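Local coordinates for Lmo2470 protein (Listeria monocytogenes EGD-e, PDB 5HL3) that is the internalin InlP, a calcium-binding leucine-rich repeat protein that interacts with afadin and facilitates basement membrane crossing, at residues D187-P192 with D209-P214; Q64-A69 with T87-I92; D218-H223 with S241-Y246. All coordinates share one frame; numbering follows the deposited sequence.

Interaction 1: D187-P192 with D209-P214. With CA (calcium ion), chain F.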
loop_
_atom_site.group_PDB
_atom_site.type_symbol
_atom_site.label_atom_id
_atom_site.label_comp_id
_atom_site.label_asym_id
_atom_site.label_seq_id
_atom_site.Cartn_x
_atom_site.Cartn_y
_atom_site.Cartn_z
ATOM N N ASP A 187 -5.495 -12.548 -8.150
ATOM C CA ASP A 187 -4.451 -13.539 -8.420
ATOM C C ASP A 187 -3.844 -13.101 -9.770
ATOM O O ASP A 187 -4.196 -13.607 -10.844
ATOM C CB ASP A 187 -5.056 -14.937 -8.481
ATOM C CG ASP A 187 -4.009 -16.029 -8.465
ATOM O OD1 ASP A 187 -2.815 -15.694 -8.515
ATOM O OD2 ASP A 187 -4.411 -17.209 -8.395
ATOM N N PHE A 188 -2.953 -12.111 -9.690
ATOM C CA PHE A 188 -2.504 -11.408 -10.907
ATOM C C PHE A 188 -1.989 -12.368 -11.968
ATOM O O PHE A 188 -1.090 -13.134 -11.731
ATOM C CB PHE A 188 -1.429 -10.390 -10.566
ATOM C CG PHE A 188 -1.935 -9.183 -9.831
ATOM C CD1 PHE A 188 -2.724 -8.243 -10.456
ATOM C CD2 PHE A 188 -1.594 -8.972 -8.507
ATOM C CE1 PHE A 188 -3.185 -7.143 -9.769
ATOM C CE2 PHE A 188 -2.040 -7.852 -7.820
ATOM C CZ PHE A 188 -2.845 -6.941 -8.452
ATOM N N GLN A 189 -2.584 -12.310 -13.152
ATOM C CA GLN A 189 -2.264 -13.227 -14.233
ATOM C C GLN A 189 -1.157 -12.802 -15.172
ATOM O O GLN A 189 -0.467 -13.657 -15.720
ATOM C CB GLN A 189 -3.521 -13.431 -15.122
ATOM C CG GLN A 189 -4.725 -14.055 -14.436
ATOM C CD GLN A 189 -5.858 -14.306 -15.405
ATOM O OE1 GLN A 189 -5.894 -13.727 -16.493
ATOM N NE2 GLN A 189 -6.761 -15.209 -15.050
ATOM N N ASN A 190 -0.975 -11.496 -15.368
ATOM C CA ASN A 190 -0.160 -11.018 -16.491
ATOM C C ASN A 190 0.856 -9.971 -16.121
ATOM O O ASN A 190 1.253 -9.169 -16.978
ATOM C CB ASN A 190 -1.102 -10.469 -17.604
ATOM C CG ASN A 190 -2.193 -11.463 -18.001
ATOM O OD1 ASN A 190 -3.372 -11.187 -17.828
ATOM N ND2 ASN A 190 -1.798 -12.611 -18.498
ATOM N N ILE A 191 1.302 -9.979 -14.870
ATOM C CA ILE A 191 2.411 -9.088 -14.459
ATOM C C ILE A 191 3.556 -9.914 -13.854
ATOM O O ILE A 191 3.991 -9.706 -12.710
ATOM C CB ILE A 191 1.948 -7.929 -13.557
ATOM C CG1 ILE A 191 1.156 -8.425 -12.329
ATOM C CG2 ILE A 191 1.138 -6.919 -14.368
ATOM C CD1 ILE A 191 0.806 -7.317 -11.368
ATOM N N PRO A 192 4.105 -10.849 -14.644
ATOM C CA PRO A 192 5.125 -11.768 -14.091
ATOM C C PRO A 192 6.467 -11.156 -13.761
ATOM O O PRO A 192 7.297 -11.842 -13.150
ATOM C CB PRO A 192 5.252 -12.829 -15.173
ATOM C CG PRO A 192 4.979 -12.092 -16.404
ATOM C CD PRO A 192 3.861 -11.137 -16.068
ATOM N N ASP A 209 -2.951 -17.898 -3.618
ATOM C CA ASP A 209 -1.652 -18.567 -3.647
ATOM C C ASP A 209 -1.100 -18.222 -5.010
ATOM O O ASP A 209 -1.201 -18.993 -5.962
ATOM C CB ASP A 209 -1.825 -20.073 -3.486
ATOM C CG ASP A 209 -0.508 -20.816 -3.452
ATOM O OD1 ASP A 209 0.569 -20.182 -3.340
ATOM O OD2 ASP A 209 -0.534 -22.066 -3.522
ATOM N N PHE A 210 -0.541 -17.028 -5.094
ATOM C CA PHE A 210 -0.244 -16.419 -6.395
ATOM C C PHE A 210 0.285 -17.354 -7.423
ATOM O O PHE A 210 1.335 -17.983 -7.243
ATOM C CB PHE A 210 0.689 -15.225 -6.268
ATOM C CG PHE A 210 0.128 -14.111 -5.437
ATOM C CD1 PHE A 210 -0.918 -13.288 -5.928
ATOM C CD2 PHE A 210 0.625 -13.822 -4.171
ATOM C CE1 PHE A 210 -1.416 -12.264 -5.169
ATOM C CE2 PHE A 210 0.117 -12.802 -3.426
ATOM C CZ PHE A 210 -0.889 -12.006 -3.921
ATOM N N GLN A 211 -0.430 -17.372 -8.553
ATOM C CA GLN A 211 -0.123 -18.281 -9.619
ATOM C C GLN A 211 0.979 -17.828 -10.601
ATOM O O GLN A 211 1.546 -18.662 -11.313
ATOM C CB GLN A 211 -1.415 -18.604 -10.414
ATOM C CG GLN A 211 -1.964 -17.444 -11.223
ATOM C CD GLN A 211 -3.437 -17.582 -11.618
ATOM O OE1 GLN A 211 -3.930 -18.681 -11.892
ATOM N NE2 GLN A 211 -4.120 -16.445 -11.707
ATOM N N ASN A 212 1.274 -16.538 -10.674
ATOM C CA ASN A 212 2.255 -16.084 -11.683
ATOM C C ASN A 212 3.058 -14.852 -11.255
ATOM O O ASN A 212 3.149 -13.848 -11.983
ATOM C CB ASN A 212 1.532 -15.807 -13.009
ATOM C CG ASN A 212 2.493 -15.648 -14.170
ATOM O OD1 ASN A 212 3.591 -16.206 -14.149
ATOM N ND2 ASN A 212 2.097 -14.884 -15.187
ATOM N N LEU A 213 3.680 -14.945 -10.092
ATOM C CA LEU A 213 4.596 -13.898 -9.603
ATOM C C LEU A 213 5.975 -14.499 -9.304
ATOM O O LEU A 213 6.467 -14.438 -8.179
ATOM C CB LEU A 213 4.011 -13.198 -8.371
ATOM C CG LEU A 213 2.706 -12.430 -8.586
ATOM C CD1 LEU A 213 2.190 -11.810 -7.296
ATOM C CD2 LEU A 213 2.801 -11.351 -9.671
ATOM N N PRO A 214 6.628 -15.052 -10.325
ATOM C CA PRO A 214 7.919 -15.743 -10.124
ATOM C C PRO A 214 9.093 -14.858 -9.733
ATOM O O PRO A 214 10.128 -15.402 -9.312
ATOM C CB PRO A 214 8.185 -16.387 -11.494
ATOM C CG PRO A 214 7.480 -15.495 -12.459
ATOM C CD PRO A 214 6.235 -15.050 -11.756
HETATM CA CA CA F . -5.496 -12.028 -18.172
HETATM O O HOH W 1 -0.354 -14.483 -9.480
HETATM O O HOH W 2 -3.460 -19.623 -7.500
HETATM O O HOH W 3 1.200 -12.131 -13.054
HETATM O O HOH W 4 -7.147 -15.517 -11.963
HETATM O O HOH W 5 -6.163 -10.894 -16.110
HETATM O O HOH W 6 -7.774 -12.568 -18.854
HETATM O O HOH W 7 -5.167 -11.972 -20.632
#

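Interaction 2: Q64-A69 with T87-I92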
loop_
_atom_site.group_PDB
_atom_site.type_symbol
_atom_site.label_atom_id
_atom_site.label_comp_id
_atom_site.label_asym_id
_atom_site.label_seq_id
_atom_site.Cartn_x
_atom_site.Cartn_y
_atom_site.Cartn_z
ATOM N N GLN A 64 -5.994 21.528 -20.257
ATOM C CA GLN A 64 -6.167 21.078 -21.642
ATOM C C GLN A 64 -5.516 22.031 -22.658
ATOM O O GLN A 64 -5.179 21.606 -23.769
ATOM C CB GLN A 64 -7.661 20.986 -21.941
ATOM C CG GLN A 64 -8.001 20.344 -23.258
ATOM C CD GLN A 64 -8.092 18.851 -23.150
ATOM O OE1 GLN A 64 -8.583 18.303 -22.117
ATOM N NE2 GLN A 64 -7.717 18.168 -24.217
ATOM N N LEU A 65 -5.335 23.302 -22.290
ATOM C CA LEU A 65 -4.704 24.281 -23.176
ATOM C C LEU A 65 -3.266 23.899 -23.521
ATOM O O LEU A 65 -2.700 24.460 -24.446
ATOM C CB LEU A 65 -4.732 25.688 -22.577
ATOM C CG LEU A 65 -6.130 26.265 -22.271
ATOM C CD1 LEU A 65 -5.988 27.480 -21.364
ATOM C CD2 LEU A 65 -6.877 26.614 -23.558
ATOM N N LEU A 66 -2.665 22.967 -22.793
ATOM C CA LEU A 66 -1.343 22.474 -23.170
ATOM C C LEU A 66 -1.313 21.857 -24.562
ATOM O O LEU A 66 -0.239 21.795 -25.191
ATOM C CB LEU A 66 -0.828 21.447 -22.142
ATOM C CG LEU A 66 -0.425 21.961 -20.780
ATOM C CD1 LEU A 66 -0.076 20.791 -19.868
ATOM C CD2 LEU A 66 0.746 22.929 -20.835
ATOM N N GLU A 67 -2.471 21.475 -25.095
ATOM C CA GLU A 67 -2.508 20.919 -26.465
ATOM C C GLU A 67 -2.258 21.993 -27.542
ATOM O O GLU A 67 -2.132 21.668 -28.713
ATOM C CB GLU A 67 -3.814 20.196 -26.730
ATOM C CG GLU A 67 -5.017 21.120 -26.847
ATOM C CD GLU A 67 -6.346 20.414 -26.724
ATOM O OE1 GLU A 67 -6.405 19.155 -26.735
ATOM O OE2 GLU A 67 -7.372 21.107 -26.611
ATOM N N ARG A 68 -2.165 23.258 -27.128
ATOM C CA ARG A 68 -1.885 24.360 -28.053
ATOM C C ARG A 68 -0.399 24.522 -28.329
ATOM O O ARG A 68 -0.032 25.363 -29.136
ATOM C CB ARG A 68 -2.443 25.662 -27.493
ATOM C CG ARG A 68 -3.976 25.638 -27.386
ATOM C CD ARG A 68 -4.491 26.675 -26.407
ATOM N NE ARG A 68 -4.221 28.056 -26.824
ATOM C CZ ARG A 68 -5.085 28.857 -27.443
ATOM N NH1 ARG A 68 -6.277 28.418 -27.808
ATOM N NH2 ARG A 68 -4.737 30.096 -27.727
ATOM N N ALA A 69 0.450 23.732 -27.677
ATOM C CA ALA A 69 1.903 23.814 -27.886
ATOM C C ALA A 69 2.487 22.418 -28.008
ATOM O O ALA A 69 2.049 21.501 -27.315
ATOM C CB ALA A 69 2.576 24.551 -26.725
ATOM N N THR A 87 -8.914 17.721 -11.481
ATOM C CA THR A 87 -9.125 16.344 -11.057
ATOM C C THR A 87 -8.537 15.326 -12.036
ATOM O O THR A 87 -8.656 14.133 -11.812
ATOM C CB THR A 87 -10.614 16.031 -10.828
ATOM O OG1 THR A 87 -11.339 16.168 -12.062
ATOM C CG2 THR A 87 -11.236 16.971 -9.799
ATOM N N GLU A 88 -7.907 15.782 -13.103
ATOM C CA GLU A 88 -7.354 14.875 -14.095
ATOM C C GLU A 88 -6.305 15.563 -14.937
ATOM O O GLU A 88 -6.507 16.728 -15.358
ATOM C CB GLU A 88 -8.488 14.393 -14.988
ATOM C CG GLU A 88 -8.113 13.488 -16.120
ATOM C CD GLU A 88 -9.349 12.967 -16.783
ATOM O OE1 GLU A 88 -9.678 13.504 -17.855
ATOM O OE2 GLU A 88 -10.015 12.125 -16.170
ATOM N N PHE A 89 -5.168 14.901 -15.181
ATOM C CA PHE A 89 -4.231 15.405 -16.183
ATOM C C PHE A 89 -4.735 14.888 -17.529
ATOM O O PHE A 89 -4.951 13.702 -17.677
ATOM C CB PHE A 89 -2.782 14.970 -15.910
ATOM C CG PHE A 89 -1.815 15.635 -16.821
ATOM C CD1 PHE A 89 -1.470 16.965 -16.629
ATOM C CD2 PHE A 89 -1.317 14.986 -17.928
ATOM C CE1 PHE A 89 -0.625 17.618 -17.516
ATOM C CE2 PHE A 89 -0.477 15.635 -18.809
ATOM C CZ PHE A 89 -0.140 16.949 -18.600
ATOM N N PRO A 90 -4.955 15.774 -18.501
ATOM C CA PRO A 90 -5.589 15.333 -19.739
ATOM C C PRO A 90 -4.717 14.452 -20.632
ATOM O O PRO A 90 -3.492 14.487 -20.533
ATOM C CB PRO A 90 -5.930 16.647 -20.427
ATOM C CG PRO A 90 -4.814 17.546 -20.015
ATOM C CD PRO A 90 -4.589 17.199 -18.555
ATOM N N ASP A 91 -5.376 13.671 -21.481
ATOM C CA ASP A 91 -4.730 12.797 -22.465
ATOM C C ASP A 91 -4.618 13.608 -23.762
ATOM O O ASP A 91 -5.484 13.542 -24.621
ATOM C CB ASP A 91 -5.615 11.541 -22.637
ATOM C CG ASP A 91 -4.957 10.436 -23.415
ATOM O OD1 ASP A 91 -3.747 10.499 -23.721
ATOM O OD2 ASP A 91 -5.653 9.456 -23.726
ATOM N N ILE A 92 -3.581 14.436 -23.871
ATOM C CA ILE A 92 -3.395 15.326 -25.023
ATOM C C ILE A 92 -2.327 14.760 -25.943
ATOM O O ILE A 92 -1.566 13.864 -25.533
ATOM C CB ILE A 92 -3.058 16.773 -24.590
ATOM C CG1 ILE A 92 -1.779 16.819 -23.729
ATOM C CG2 ILE A 92 -4.231 17.373 -23.800
ATOM C CD1 ILE A 92 -1.258 18.202 -23.469
HETATM O O HOH W 8 -7.802 15.477 -24.142
#

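Interaction 3: D218-H223 with S241-Y246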
loop_
_atom_site.group_PDB
_atom_site.type_symbol
_atom_site.label_atom_id
_atom_site.label_comp_id
_atom_site.label_asym_id
_atom_site.label_seq_id
_atom_site.Cartn_x
_atom_site.Cartn_y
_atom_site.Cartn_z
ATOM N N ASP A 218 9.513 -8.824 -2.609
ATOM C CA ASP A 218 9.036 -8.111 -1.415
ATOM C C ASP A 218 7.524 -7.991 -1.435
ATOM O O ASP A 218 6.969 -7.376 -2.350
ATOM C CB ASP A 218 9.664 -6.714 -1.354
ATOM C CG ASP A 218 11.146 -6.752 -1.169
ATOM O OD1 ASP A 218 11.880 -7.192 -2.063
ATOM O OD2 ASP A 218 11.621 -6.325 -0.108
ATOM N N LEU A 219 6.875 -8.572 -0.435
ATOM C CA LEU A 219 5.419 -8.569 -0.308
ATOM C C LEU A 219 5.120 -8.021 1.078
ATOM O O LEU A 219 5.407 -8.684 2.079
ATOM C CB LEU A 219 4.852 -9.975 -0.516
ATOM C CG LEU A 219 3.347 -10.162 -0.365
ATOM C CD1 LEU A 219 2.579 -9.188 -1.236
ATOM C CD2 LEU A 219 2.956 -11.569 -0.705
ATOM N N ASN A 220 4.492 -6.856 1.145
ATOM C CA ASN A 220 4.222 -6.212 2.437
ATOM C C ASN A 220 2.735 -6.298 2.744
ATOM O O ASN A 220 1.934 -5.682 2.066
ATOM C CB ASN A 220 4.697 -4.747 2.412
ATOM C CG ASN A 220 4.628 -4.107 3.772
ATOM O OD1 ASN A 220 3.991 -4.636 4.682
ATOM N ND2 ASN A 220 5.249 -2.969 3.921
ATOM N N LEU A 221 2.386 -7.096 3.761
ATOM C CA LEU A 221 1.005 -7.266 4.216
ATOM C C LEU A 221 0.793 -6.744 5.621
ATOM O O LEU A 221 -0.174 -7.116 6.286
ATOM C CB LEU A 221 0.573 -8.743 4.119
ATOM C CG LEU A 221 0.724 -9.445 2.769
ATOM C CD1 LEU A 221 0.310 -10.890 2.824
ATOM C CD2 LEU A 221 0.025 -8.752 1.649
ATOM N N ARG A 222 1.688 -5.879 6.092
ATOM C CA ARG A 222 1.583 -5.350 7.453
ATOM C C ARG A 222 0.248 -4.639 7.648
ATOM O O ARG A 222 -0.261 -3.989 6.741
ATOM C CB ARG A 222 2.737 -4.374 7.703
ATOM C CG ARG A 222 2.806 -3.734 9.072
ATOM C CD ARG A 222 4.142 -2.998 9.216
ATOM N NE ARG A 222 4.469 -2.648 10.606
ATOM C CZ ARG A 222 4.193 -1.472 11.154
ATOM N NH1 ARG A 222 3.566 -0.561 10.429
ATOM N NH2 ARG A 222 4.530 -1.204 12.415
ATOM N N HIS A 223 -0.323 -4.757 8.839
ATOM C CA HIS A 223 -1.548 -4.045 9.165
ATOM C C HIS A 223 -2.706 -4.377 8.224
ATOM O O HIS A 223 -3.329 -3.489 7.653
ATOM C CB HIS A 223 -1.307 -2.519 9.252
ATOM C CG HIS A 223 -0.903 -2.041 10.619
ATOM N ND1 HIS A 223 -1.707 -2.209 11.729
ATOM C CD2 HIS A 223 0.191 -1.364 11.048
ATOM C CE1 HIS A 223 -1.121 -1.670 12.782
ATOM N NE2 HIS A 223 0.032 -1.158 12.399
ATOM N N SER A 241 11.253 -11.123 1.394
ATOM C CA SER A 241 10.641 -10.490 2.560
ATOM C C SER A 241 9.136 -10.542 2.455
ATOM O O SER A 241 8.557 -10.053 1.483
ATOM C CB SER A 241 11.076 -9.032 2.712
ATOM O OG SER A 241 10.458 -8.456 3.865
ATOM N N LEU A 242 8.505 -11.111 3.474
ATOM C CA LEU A 242 7.045 -11.139 3.599
ATOM C C LEU A 242 6.728 -10.493 4.942
ATOM O O LEU A 242 6.956 -11.094 6.006
ATOM C CB LEU A 242 6.517 -12.573 3.544
ATOM C CG LEU A 242 5.027 -12.801 3.812
ATOM C CD1 LEU A 242 4.203 -12.046 2.807
ATOM C CD2 LEU A 242 4.685 -14.276 3.732
ATOM N N ASN A 243 6.163 -9.302 4.913
ATOM C CA ASN A 243 5.880 -8.577 6.153
ATOM C C ASN A 243 4.464 -8.888 6.595
ATOM O O ASN A 243 3.525 -8.537 5.909
ATOM C CB ASN A 243 6.098 -7.074 5.959
ATOM C CG ASN A 243 6.115 -6.317 7.281
ATOM O OD1 ASN A 243 5.468 -6.723 8.264
ATOM N ND2 ASN A 243 6.834 -5.236 7.325
ATOM N N LEU A 244 4.338 -9.574 7.739
ATOM C CA LEU A 244 3.033 -9.949 8.301
ATOM C C LEU A 244 2.809 -9.231 9.625
ATOM O O LEU A 244 1.893 -9.601 10.384
ATOM C CB LEU A 244 2.950 -11.472 8.502
ATOM C CG LEU A 244 3.149 -12.287 7.231
ATOM C CD1 LEU A 244 3.090 -13.797 7.500
ATOM C CD2 LEU A 244 2.160 -11.924 6.135
ATOM N N ASP A 245 3.571 -8.202 9.919
ATOM C CA ASP A 245 3.463 -7.532 11.225
ATOM C C ASP A 245 2.062 -6.973 11.422
ATOM O O ASP A 245 1.392 -6.545 10.491
ATOM C CB ASP A 245 4.491 -6.384 11.302
ATOM C CG ASP A 245 4.999 -6.104 12.685
ATOM O OD1 ASP A 245 5.168 -7.049 13.446
ATOM O OD2 ASP A 245 5.375 -4.936 12.940
ATOM N N TYR A 246 1.589 -6.974 12.662
ATOM C CA TYR A 246 0.291 -6.376 12.976
ATOM C C TYR A 246 -0.879 -7.000 12.191
ATOM O O TYR A 246 -1.755 -6.325 11.650
ATOM C CB TYR A 246 0.330 -4.840 12.909
ATOM C CG TYR A 246 1.064 -4.206 14.057
ATOM C CD1 TYR A 246 0.501 -4.208 15.338
ATOM C CD2 TYR A 246 2.316 -3.632 13.895
ATOM C CE1 TYR A 246 1.154 -3.643 16.423
ATOM C CE2 TYR A 246 2.974 -3.053 14.995
ATOM C CZ TYR A 246 2.391 -3.073 16.226
ATOM O OH TYR A 246 3.044 -2.495 17.312
HETATM O O HOH W 9 8.115 -7.038 2.909
HETATM O O HOH W 10 -3.602 -4.426 12.209
#

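Interaction 1: D187-P192 with D209-P214
D187 and Q211 hold together two successive return loops of a leucine-rich repeat solenoid, each running between one strand of the parallel sheet and the next. Both carry, in the same order, aspartate, phenylalanine, glutamine, asparagine, an aliphatic residue and proline, so like residues lie near one another in successive turns.

Three direct hydrogen bonds cross between them. Q211 N donates almost straight to the syn lone pair of D187 OD1, 2.9 Å away. The Q211 side chain starts with CG between its own backbone N and carbonyl carbon (chi1 69°), which folds the amide over the D187 carboxylate, the two planes stacked 19° apart. From there Q211 NE2 reaches D187 O at 3.0 Å in a bent bond, above the carbonyl plane; N165 ND2 also donates to that oxygen. N212 ND2 meets Q189 O at 2.9 Å, from above that carbonyl plane; a short amide suits this place because its N-H can reach a neighbouring main-chain oxygen.

Water fills in where the backbones stay apart. One molecule links D187 OD1 and F188 O to N212 N, and another joins F188 O and I191 N to N212 O.

Apolar packing lies on the inner side, where L213 CD2 approaches I191 CG1 at 4.3 Å and F188 CB at 4.4 Å. P192 CB and P214 CD meet nearer the surface.

Metal binding occupies the outer side of 187-192. Q189 OE1 coordinates the calcium ion at 2.4 Å and N190 OD1 at 2.3 Å, and three waters and N167 OD1 complete the shell.

Interaction 2: Q64-A69 with T87-I92
I92 and L66 make the tightest apolar touch here, with the tip of the isoleucine, CD1, 3.5 Å from L66 CB. I92 CG1 sits between its own backbone N and carbonyl carbon (chi1 58°), which turns CD1 to the short 3-10 turn 65-68 while the other branch, CG2, meets the Q64 amide, 3.6 Å from NE2. A beta-branched residue suits the spot, since its two arms cover two neighbours at once. The L66 and F89 side chains cross at about a right angle, L66 CD1 4.0 Å from F89 CE1. On the flank, Q64 OE1 rests 3.6 Å from P90 CB.

The next shell sets these groups. Q64 bends at chi2 (86°), which brings its NE2 to E67 OE1 at 3.0 Å, nearly straight and from above the carboxylate plane. The same NE2 donates to a water at 2.7 Å, and that water donates to D91 O. Further out, M27 of helix 21-30 lies against L66, M63 of helix 60-63 against F89 and P90, and V77 and I79 of strand 76-79 against F89. The contact thus joins two successive connections near the N-terminal end of the solenoid.

No hydrogen bond passes directly between 64-69 and 87-92. Cohesion therefore rests on the fit of aliphatic and aromatic surfaces, with one water-mediated polar link at the rim.

Interaction 3: D218-H223 with S241-Y246
L219 and L242 lie side by side in adjoining parallel strands of the leucine-rich repeat sheet, whose segments 218-220 and 241-243 run 4.8 Å apart and 2° from parallel. L219 CD2 meets L242 CD1 at 3.8 Å, and L221 CD1 meets L244 CD2 at 3.9 Å. Leucine fits these positions because its branched end fills the solenoid interior, while D218, N220, S241 and N243 point to the opposite face.

The backbones are laced by hydrogen bonds from L219 N to S241 O, N243 N to L219 O, L221 N to N243 O and, beyond the strands, H223 N to D245 O. N220 and N243 lie side by side with amide planes 3° apart, N220 OD1 3.5 Å from N243 CB. Each closes an Asx turn: N220 OD1 takes R222 N, and N243, its CG anti to the backbone N (chi1 -167°), carries OD1 along the chain to D245 N at 2.9 Å. Asparagine suits both places: its side-chain carbonyl, next to CB, can accept from the backbone N two residues on.

Past the strands, R222 and H223 have two conformers; in the one described, and so with some doubt, R222 lies alongside D245 in a weak salt bridge, NE to OD2 3.4 Å. For the same conformer, Y246 CB sits over the centre of the H223 ring, 3.5 Å from its centroid, the rings near parallel but slid apart. A water joins H223 ND1 to Y246 O.

Side-chain amides of N224 and N247 bind L221 O, and N247 also binds L244 O, in the manner of an LRR asparagine ladder. D245 OD1 is held by the backbone N of Q263 and S264, strand 196-198 flanks 218-220, and strand 260-261 flanks 241-243.

Overall arrangement
Along the chain the order is interaction 2, then interaction 1, then interaction 3, each closing before the next opens. Interaction 2 lies near the N-terminal end of the solenoid, its centre about 35 Å from that of interaction 1 and about 39 Å from that of interaction 3. Interactions 1 and 3 are neighbours, with centres about 18 Å apart, and touch where F210 CE2 packs on L219 CD2 at 4.1 Å in the interior. Interaction 3 belongs to the parallel sheet, towards its C-terminal end, whereas interactions 1 and 2 join the loops that return between its strands. Together they sample how the sheet and its return connections stack, turn upon turn, into one elongated body.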